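Side-chain contacts in GCN5-related N-acetyltransferase (Brucella abortus, PDB 7N1L), which probably transfers acyl groups, most likely acetyl, to an amino group of its substrate, as GCN5-related N-acetyltransferases generally do: residues L35-A38 against H39-A42; I125-L128 against A129-E133; D150-K153 against L154-I158. All blocks are in the same frame, centred on the assembly; numbering follows the deposited sequence.

All three contacts are local, each in or at the end of a helix of a GNAT fold. Contact 1 is the 3-10 turn at 35-37 and the start of helix 38-52. Contact 2 joins helix 120-129 to the short helix 132-135, and contact 3 spans helix 150-158. Contact 1 stands apart: its centre is about 23 Å from that of contact 2 and about 26 Å from that of contact 3. Contacts 2 and 3 have centres about 16 Å apart and touch through Ile125, whose CG1 lies 4.0 Å from Leu154 CD2. Both also meet the second subunit. Helix 120-129 starts at the end of an Arg-Gly-Lys-Gly-Ile-Ala sequence, consistent with the GNAT loop that binds the coenzyme A pyrophosphate.

Contact 1. Residues L35-A38 against H39-A42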
loop_
_atom_site.group_PDB
_atom_site.type_symbol
_atom_site.label_atom_id
_atom_site.label_comp_id
_atom_site.label_asym_id
_atom_site.label_seq_id
_atom_site.Cartn_x
_atom_site.Cartn_y
_atom_site.Cartn_z
ATOM N N LEU A 35 20.464 3.203 -4.368
ATOM C CA LEU A 35 20.882 4.303 -3.501
ATOM C C LEU A 35 21.911 5.202 -4.197
ATOM O O LEU A 35 21.993 6.411 -3.913
ATOM C CB LEU A 35 21.389 3.747 -2.170
ATOM C CG LEU A 35 21.746 4.803 -1.117
ATOM C CD1 LEU A 35 20.530 5.662 -0.937
ATOM C CD2 LEU A 35 22.161 4.175 0.242
ATOM N N ARG A 36 22.714 4.616 -5.084
ATOM C CA ARG A 36 23.645 5.375 -5.917
ATOM C C ARG A 36 22.955 6.549 -6.612
ATOM O O ARG A 36 23.547 7.627 -6.782
ATOM C CB ARG A 36 24.215 4.433 -6.992
ATOM C CG ARG A 36 25.272 5.040 -7.896
ATOM C CD ARG A 36 25.195 4.504 -9.347
ATOM N NE ARG A 36 25.690 3.158 -9.624
ATOM C CZ ARG A 36 24.971 2.183 -10.172
ATOM N NH1 ARG A 36 23.694 2.352 -10.479
ATOM N NH2 ARG A 36 25.557 1.018 -10.449
ATOM N N ASP A 37 21.691 6.377 -6.978
ATOM C CA ASP A 37 20.989 7.318 -7.839
ATOM C C ASP A 37 20.254 8.411 -7.077
ATOM O O ASP A 37 19.515 9.181 -7.699
ATOM C CB ASP A 37 20.028 6.556 -8.750
ATOM C CG ASP A 37 20.734 5.457 -9.539
ATOM O OD1 ASP A 37 21.720 5.780 -10.250
ATOM O OD2 ASP A 37 20.300 4.282 -9.462
ATOM N N ALA A 38 20.435 8.499 -5.756
ATOM C CA ALA A 38 19.608 9.407 -4.960
ATOM C C ALA A 38 19.743 10.839 -5.440
ATOM O O ALA A 38 18.745 11.561 -5.547
ATOM C CB ALA A 38 19.976 9.311 -3.474
ATOM N N HIS A 39 20.976 11.268 -5.733
ATOM C CA HIS A 39 21.207 12.647 -6.153
ATOM C C HIS A 39 20.539 12.950 -7.490
ATOM O O HIS A 39 20.003 14.048 -7.685
ATOM C CB HIS A 39 22.694 12.945 -6.210
ATOM C CG HIS A 39 22.990 14.383 -6.489
ATOM N ND1 HIS A 39 22.640 15.391 -5.616
ATOM C CD2 HIS A 39 23.646 14.982 -7.510
ATOM C CE1 HIS A 39 23.030 16.553 -6.104
ATOM N NE2 HIS A 39 23.655 16.331 -7.246
ATOM N N GLU A 40 20.601 12.008 -8.432
ATOM C CA GLU A 40 19.934 12.194 -9.712
ATOM C C GLU A 40 18.418 12.141 -9.549
ATOM O O GLU A 40 17.683 12.889 -10.205
ATOM C CB GLU A 40 20.411 11.115 -10.683
ATOM C CG GLU A 40 21.111 11.660 -11.919
ATOM C CD GLU A 40 21.325 10.604 -12.979
ATOM O OE1 GLU A 40 21.865 9.530 -12.656
ATOM O OE2 GLU A 40 20.942 10.853 -14.137
ATOM N N PHE A 41 17.943 11.290 -8.643
ATOM C CA PHE A 41 16.516 11.139 -8.384
ATOM C C PHE A 41 15.962 12.361 -7.660
ATOM O O PHE A 41 14.808 12.749 -7.896
ATOM C CB PHE A 41 16.314 9.845 -7.586
ATOM C CG PHE A 41 14.901 9.546 -7.173
ATOM C CD1 PHE A 41 13.844 9.691 -8.044
ATOM C CD2 PHE A 41 14.656 8.990 -5.927
ATOM C CE1 PHE A 41 12.555 9.375 -7.653
ATOM C CE2 PHE A 41 13.367 8.666 -5.519
ATOM C CZ PHE A 41 12.309 8.846 -6.402
ATOM N N ALA A 42 16.789 13.011 -6.841
ATOM C CA ALA A 42 16.320 14.062 -5.937
ATOM C C ALA A 42 15.522 15.167 -6.617
ATOM O O ALA A 42 14.434 15.489 -6.114
ATOM C CB ALA A 42 17.514 14.653 -5.168
HETATM O O HOH W 1 22.824 9.980 -8.117
HETATM O O HOH W 2 23.420 9.964 -4.479
HETATM O O HOH W 3 22.908 8.080 -10.345
#
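Glu40 OE1 is joined to Asp37 OD1 by water 3, which donates to Glu40 OE1 at 2.9 Å and to Asp37 OD1 at 2.6 Å. The water ties Asp37 to Glu40 across the first turn of helix 38-52, the helix that follows the first strand of this GNAT fold. Glu40 OE1 also forms a salt bridge with Arg80. The two carboxylates are 4.5 Å apart, measured from Asp37 OD1 to Glu40 OE1. The water and Arg80 probably offset much of their like charge. Glu40 reaches this position with an eclipsed first torsion (chi1 -119°) and an extended chain beyond CG.

Asp37 occupies the N-cap position, but its side chain makes no capping bond. Its OD2 turns back to His34 N instead. Water takes over part of the capping. Arg36 O accepts from water 1 at 2.8 Å, and water 1 accepts from Glu40 N at 3.0 Å. Water 2 links the same Arg36 O to His39 N. The imidazole of His39 leads away and bonds through ND1 to Asp62.

Regular helix bonding starts at Asp37 O, which accepts from Phe41 N at 2.8 Å, nearly in line with the carbonyl. Phe41 CB also comes within 3.3 Å of Asp37 O. With CG anti to the backbone N (chi1 178°), the Phe41 ring turns away and meets Phe88 edge-to-face. Ala38 packs against Leu69 and Glu66 of helix 61-69. One turn on, Ala42 N bonds weakly to Ala38 O, and Ala42 CB sits 3.3 Å from that same oxygen.

Contact 2. Residues I125-L128 against A129-E133; sequences IDVL and ADKAE
Ile125 and Ala129 share a direct backbone hydrogen bond in helix 120-129, Ala129 N to Ile125 O at 2.8 Å. This helix of the GNAT fold runs on toward the short helix 132-135. The next bond, Asp130 N to Asp126 O, is also of the alpha-helical kind. Then the pattern tightens. Lys131 N bonds to Leu128 O, three residues back, at 3.1 Å. The amide sits 63° above the carbonyl plane, with a C=O...N angle of only 115°. Ala132 N bonds to Ala129 O, also three residues back, within the type I beta turn from Ala129 to Ala132.

The polar side chains stay close to the backbone. The first torsion of Asp130 (chi1 -68°) sets CG beside its own backbone N. Asp126 O then stands over the face of the Asp130 carboxylate, 3.1 Å from Asp130 CG. Asp126 OD2 forms a salt bridge with Lys122.

The remaining contacts are nonpolar or made by the alkyl chain of Lys131. Lys131 CB lies 3.4 Å from Leu128 O, and Lys131 CG lies 3.6 Å from Val127 O. Farther along the chain the fit is looser: Lys131 CD is 4.3 Å from Leu128 CD1, and Lys131 CE is 4.5 Å from Val127 CG1. Ile125 and Leu128 face inward. Ile125 packs on Ile109 and Leu142, and Leu128 on Val106 and Trp137. Ala129 and Ala132 meet Phe171 of the second subunit.

The chemistry implies that the amide of Asp130 does the bonding to Asp126 O. The negative charge of its carboxylate is probably unfavourable there, partly eased because the oxygen faces the carboxyl carbon. Lys131 meets Val127 and Leu128 through its alkyl part.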
loop_
_atom_site.group_PDB
_atom_site.type_symbol
_atom_site.label_atom_id
_atom_site.label_comp_id
_atom_site.label_asym_id
_atom_site.label_seq_id
_atom_site.Cartn_x
_atom_site.Cartn_y
_atom_site.Cartn_z
ATOM N N ILE A 125 4.928 1.676 -16.469
ATOM C CA ILE A 125 3.967 0.713 -15.946
ATOM C C ILE A 125 4.106 -0.627 -16.666
ATOM O O ILE A 125 4.005 -1.691 -16.039
ATOM C CB ILE A 125 2.533 1.267 -16.042
ATOM C CG1 ILE A 125 2.373 2.525 -15.173
ATOM C CG2 ILE A 125 1.560 0.232 -15.546
ATOM C CD1 ILE A 125 2.557 2.258 -13.681
ATOM N N ASP A 126 4.397 -0.597 -17.975
ATOM C CA ASP A 126 4.575 -1.829 -18.741
ATOM C C ASP A 126 5.727 -2.662 -18.192
ATOM O O ASP A 126 5.611 -3.883 -18.061
ATOM C CB ASP A 126 4.835 -1.529 -20.226
ATOM C CG ASP A 126 3.572 -1.188 -21.008
ATOM O OD1 ASP A 126 2.464 -1.336 -20.482
ATOM O OD2 ASP A 126 3.685 -0.821 -22.192
ATOM N N VAL A 127 6.870 -2.021 -17.916
ATOM C CA VAL A 127 8.010 -2.733 -17.341
ATOM C C VAL A 127 7.650 -3.308 -15.979
ATOM O O VAL A 127 7.987 -4.455 -15.657
ATOM C CB VAL A 127 9.232 -1.802 -17.246
ATOM C CG1 VAL A 127 10.313 -2.439 -16.348
ATOM C CG2 VAL A 127 9.796 -1.493 -18.635
ATOM N N LEU A 128 6.943 -2.529 -15.167
ATOM C CA LEU A 128 6.507 -3.013 -13.872
ATOM C C LEU A 128 5.575 -4.210 -14.001
ATOM O O LEU A 128 5.704 -5.194 -13.259
ATOM C CB LEU A 128 5.813 -1.887 -13.126
ATOM C CG LEU A 128 5.644 -2.105 -11.640
ATOM C CD1 LEU A 128 6.979 -2.505 -10.910
ATOM C CD2 LEU A 128 5.022 -0.849 -11.086
ATOM N N ALA A 129 4.618 -4.137 -14.929
ATOM C CA ALA A 129 3.681 -5.238 -15.125
ATOM C C ALA A 129 4.396 -6.520 -15.534
ATOM O O ALA A 129 3.983 -7.616 -15.134
ATOM C CB ALA A 129 2.628 -4.849 -16.165
ATOM N N ASP A 130 5.461 -6.406 -16.344
ATOM C CA ASP A 130 6.264 -7.536 -16.809
ATOM C C ASP A 130 7.054 -8.227 -15.692
ATOM O O ASP A 130 7.602 -9.317 -15.910
ATOM C CB ASP A 130 7.247 -7.064 -17.900
ATOM C CG ASP A 130 6.547 -6.654 -19.205
ATOM O OD1 ASP A 130 5.302 -6.780 -19.318
ATOM O OD2 ASP A 130 7.250 -6.190 -20.125
ATOM N N LYS A 131 7.160 -7.617 -14.523
ATOM C CA LYS A 131 7.766 -8.275 -13.378
ATOM C C LYS A 131 6.798 -9.215 -12.668
ATOM O O LYS A 131 7.204 -9.884 -11.715
ATOM C CB LYS A 131 8.290 -7.220 -12.412
ATOM C CG LYS A 131 9.461 -6.410 -12.980
ATOM C CD LYS A 131 9.984 -5.453 -11.938
ATOM C CE LYS A 131 11.101 -4.572 -12.473
ATOM N NZ LYS A 131 12.320 -5.356 -12.937
ATOM N N ALA A 132 5.531 -9.259 -13.102
ATOM C CA ALA A 132 4.491 -9.998 -12.389
ATOM C C ALA A 132 4.873 -11.453 -12.132
ATOM O O ALA A 132 4.690 -11.967 -11.020
ATOM C CB ALA A 132 3.181 -9.936 -13.175
ATOM N N GLU A 133 5.372 -12.140 -13.161
ATOM C CA GLU A 133 5.759 -13.535 -13.003
ATOM C C GLU A 133 6.945 -13.670 -12.062
ATOM O O GLU A 133 6.949 -14.528 -11.176
ATOM C CB GLU A 133 6.108 -14.145 -14.364
ATOM C CG GLU A 133 6.149 -15.676 -14.361
ATOM C CD GLU A 133 6.893 -16.286 -15.552
ATOM O OE1 GLU A 133 8.055 -15.889 -15.828
ATOM O OE2 GLU A 133 6.311 -17.181 -16.204
#

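Contact 3. Residues D150-K153 against L154-I158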
loop_
_atom_site.group_PDB
_atom_site.type_symbol
_atom_site.label_atom_id
_atom_site.label_comp_id
_atom_site.label_asym_id
_atom_site.label_seq_id
_atom_site.Cartn_x
_atom_site.Cartn_y
_atom_site.Cartn_z
ATOM N N ASP A 150 -1.928 13.358 -13.784
ATOM C CA ASP A 150 -1.290 12.555 -14.832
ATOM C C ASP A 150 -1.388 11.055 -14.543
ATOM O O ASP A 150 -1.605 10.255 -15.464
ATOM C CB ASP A 150 0.147 13.029 -15.047
ATOM C CG ASP A 150 0.207 14.503 -15.471
ATOM O OD1 ASP A 150 -0.385 14.895 -16.510
ATOM O OD2 ASP A 150 0.811 15.291 -14.728
ATOM N N GLY A 151 -1.223 10.644 -13.281
ATOM C CA GLY A 151 -1.434 9.239 -12.960
ATOM C C GLY A 151 -2.839 8.785 -13.321
ATOM O O GLY A 151 -3.033 7.759 -13.988
ATOM N N ARG A 152 -3.842 9.565 -12.913
ATOM C CA ARG A 152 -5.233 9.229 -13.229
ATOM C C ARG A 152 -5.467 9.144 -14.731
ATOM O O ARG A 152 -6.112 8.204 -15.222
ATOM C CB ARG A 152 -6.198 10.251 -12.616
ATOM C CG ARG A 152 -7.646 10.037 -13.097
ATOM C CD ARG A 152 -8.698 10.844 -12.295
ATOM N NE ARG A 152 -8.679 12.260 -12.641
ATOM C CZ ARG A 152 -7.974 13.184 -11.997
ATOM N NH1 ARG A 152 -7.191 12.871 -10.959
ATOM N NH2 ARG A 152 -8.043 14.447 -12.408
ATOM N N LYS A 153 -4.984 10.136 -15.480
ATOM C CA LYS A 153 -5.245 10.136 -16.918
ATOM C C LYS A 153 -4.629 8.915 -17.594
ATOM O O LYS A 153 -5.199 8.381 -18.555
ATOM C CB LYS A 153 -4.738 11.442 -17.551
ATOM C CG LYS A 153 -5.739 12.591 -17.356
ATOM C CD LYS A 153 -5.355 13.853 -18.123
ATOM C CE LYS A 153 -5.498 13.688 -19.644
ATOM N NZ LYS A 153 -6.934 13.542 -20.103
ATOM N N LEU A 154 -3.491 8.446 -17.093
ATOM C CA LEU A 154 -2.896 7.237 -17.647
ATOM C C LEU A 154 -3.673 5.996 -17.218
ATOM O O LEU A 154 -4.047 5.168 -18.058
ATOM C CB LEU A 154 -1.431 7.136 -17.225
ATOM C CG LEU A 154 -0.744 5.793 -17.502
ATOM C CD1 LEU A 154 -0.613 5.554 -19.010
ATOM C CD2 LEU A 154 0.635 5.717 -16.786
ATOM N N TYR A 155 -3.930 5.851 -15.906
ATOM C CA TYR A 155 -4.485 4.596 -15.399
ATOM C C TYR A 155 -5.860 4.307 -15.974
ATOM O O TYR A 155 -6.184 3.153 -16.290
ATOM C CB TYR A 155 -4.566 4.634 -13.877
ATOM C CG TYR A 155 -3.232 4.826 -13.201
ATOM C CD1 TYR A 155 -2.029 4.472 -13.841
ATOM C CD2 TYR A 155 -3.157 5.405 -11.942
ATOM C CE1 TYR A 155 -0.792 4.658 -13.192
ATOM C CE2 TYR A 155 -1.959 5.596 -11.321
ATOM C CZ TYR A 155 -0.767 5.228 -11.937
ATOM O OH TYR A 155 0.430 5.437 -11.237
ATOM N N GLU A 156 -6.688 5.333 -16.121
ATOM C CA GLU A 156 -8.040 5.022 -16.569
ATOM C C GLU A 156 -8.048 4.507 -17.994
ATOM O O GLU A 156 -9.011 3.852 -18.380
ATOM C CB GLU A 156 -9.006 6.214 -16.347
ATOM C CG GLU A 156 -8.576 7.514 -16.964
ATOM C CD GLU A 156 -9.393 8.732 -16.510
ATOM O OE1 GLU A 156 -10.193 8.642 -15.538
ATOM O OE2 GLU A 156 -9.230 9.791 -17.156
ATOM N N GLN A 157 -6.979 4.724 -18.756
ATOM C CA GLN A 157 -6.901 4.167 -20.101
ATOM C C GLN A 157 -6.285 2.782 -20.143
ATOM O O GLN A 157 -6.519 2.050 -21.105
ATOM C CB GLN A 157 -6.037 5.043 -21.033
ATOM C CG GLN A 157 -6.475 6.465 -21.187
ATOM C CD GLN A 157 -7.890 6.547 -21.661
ATOM O OE1 GLN A 157 -8.305 5.773 -22.513
ATOM N NE2 GLN A 157 -8.649 7.479 -21.105
ATOM N N ILE A 158 -5.477 2.410 -19.155
ATOM C CA ILE A 158 -4.713 1.171 -19.233
ATOM C C ILE A 158 -5.086 0.159 -18.163
ATOM O O ILE A 158 -4.527 -0.937 -18.169
ATOM C CB ILE A 158 -3.197 1.450 -19.178
ATOM C CG1 ILE A 158 -2.803 1.933 -17.791
ATOM C CG2 ILE A 158 -2.792 2.482 -20.251
ATOM C CD1 ILE A 158 -1.313 2.066 -17.630
#
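Tyr155 lays one ring face over Gly151 in helix 150-158. Gly151 O sits 3.0 Å from Tyr155 CG, offset toward the ring's rim. Gly151 CA adds a CH-pi contact, 4.3 Å from the Tyr155 ring centroid. The same Gly151 O accepts from Tyr155 N at 2.9 Å. Tyr155 thus meets this oxygen with both its amide and its ring, though only the amide bonds to it. CG anti to the carbonyl carbon (chi1 -60°) swings the ring back along the helix. A residue without a side chain at 151 lets it come close.

On the outer side, Arg152 and Glu156 run side by side. Arg152 CG is 3.8 Å from Glu156 OE1, and their flat groups stand 82° apart. Glu156 has CG wedged between N and C (chi1 55°), which brings Glu156 CG to 3.1 Å from Arg152 O.

Further out, Val106, Ile109, Leu142 and Ala144 of the sheet pack on Tyr155. Leu154 packs on Ala121 and Lys122, and Ile158 on Ile125. Tyr167 of the second subunit touches both Arg152 and Glu156.

Arg152 NH1 bonds to Arg146 O, while Arg152 NE stays 4.9 Å from Glu156 OE1. Any attraction is probably weak at this distance, and the alkyl part of Arg152 meets the carboxylate of Glu156.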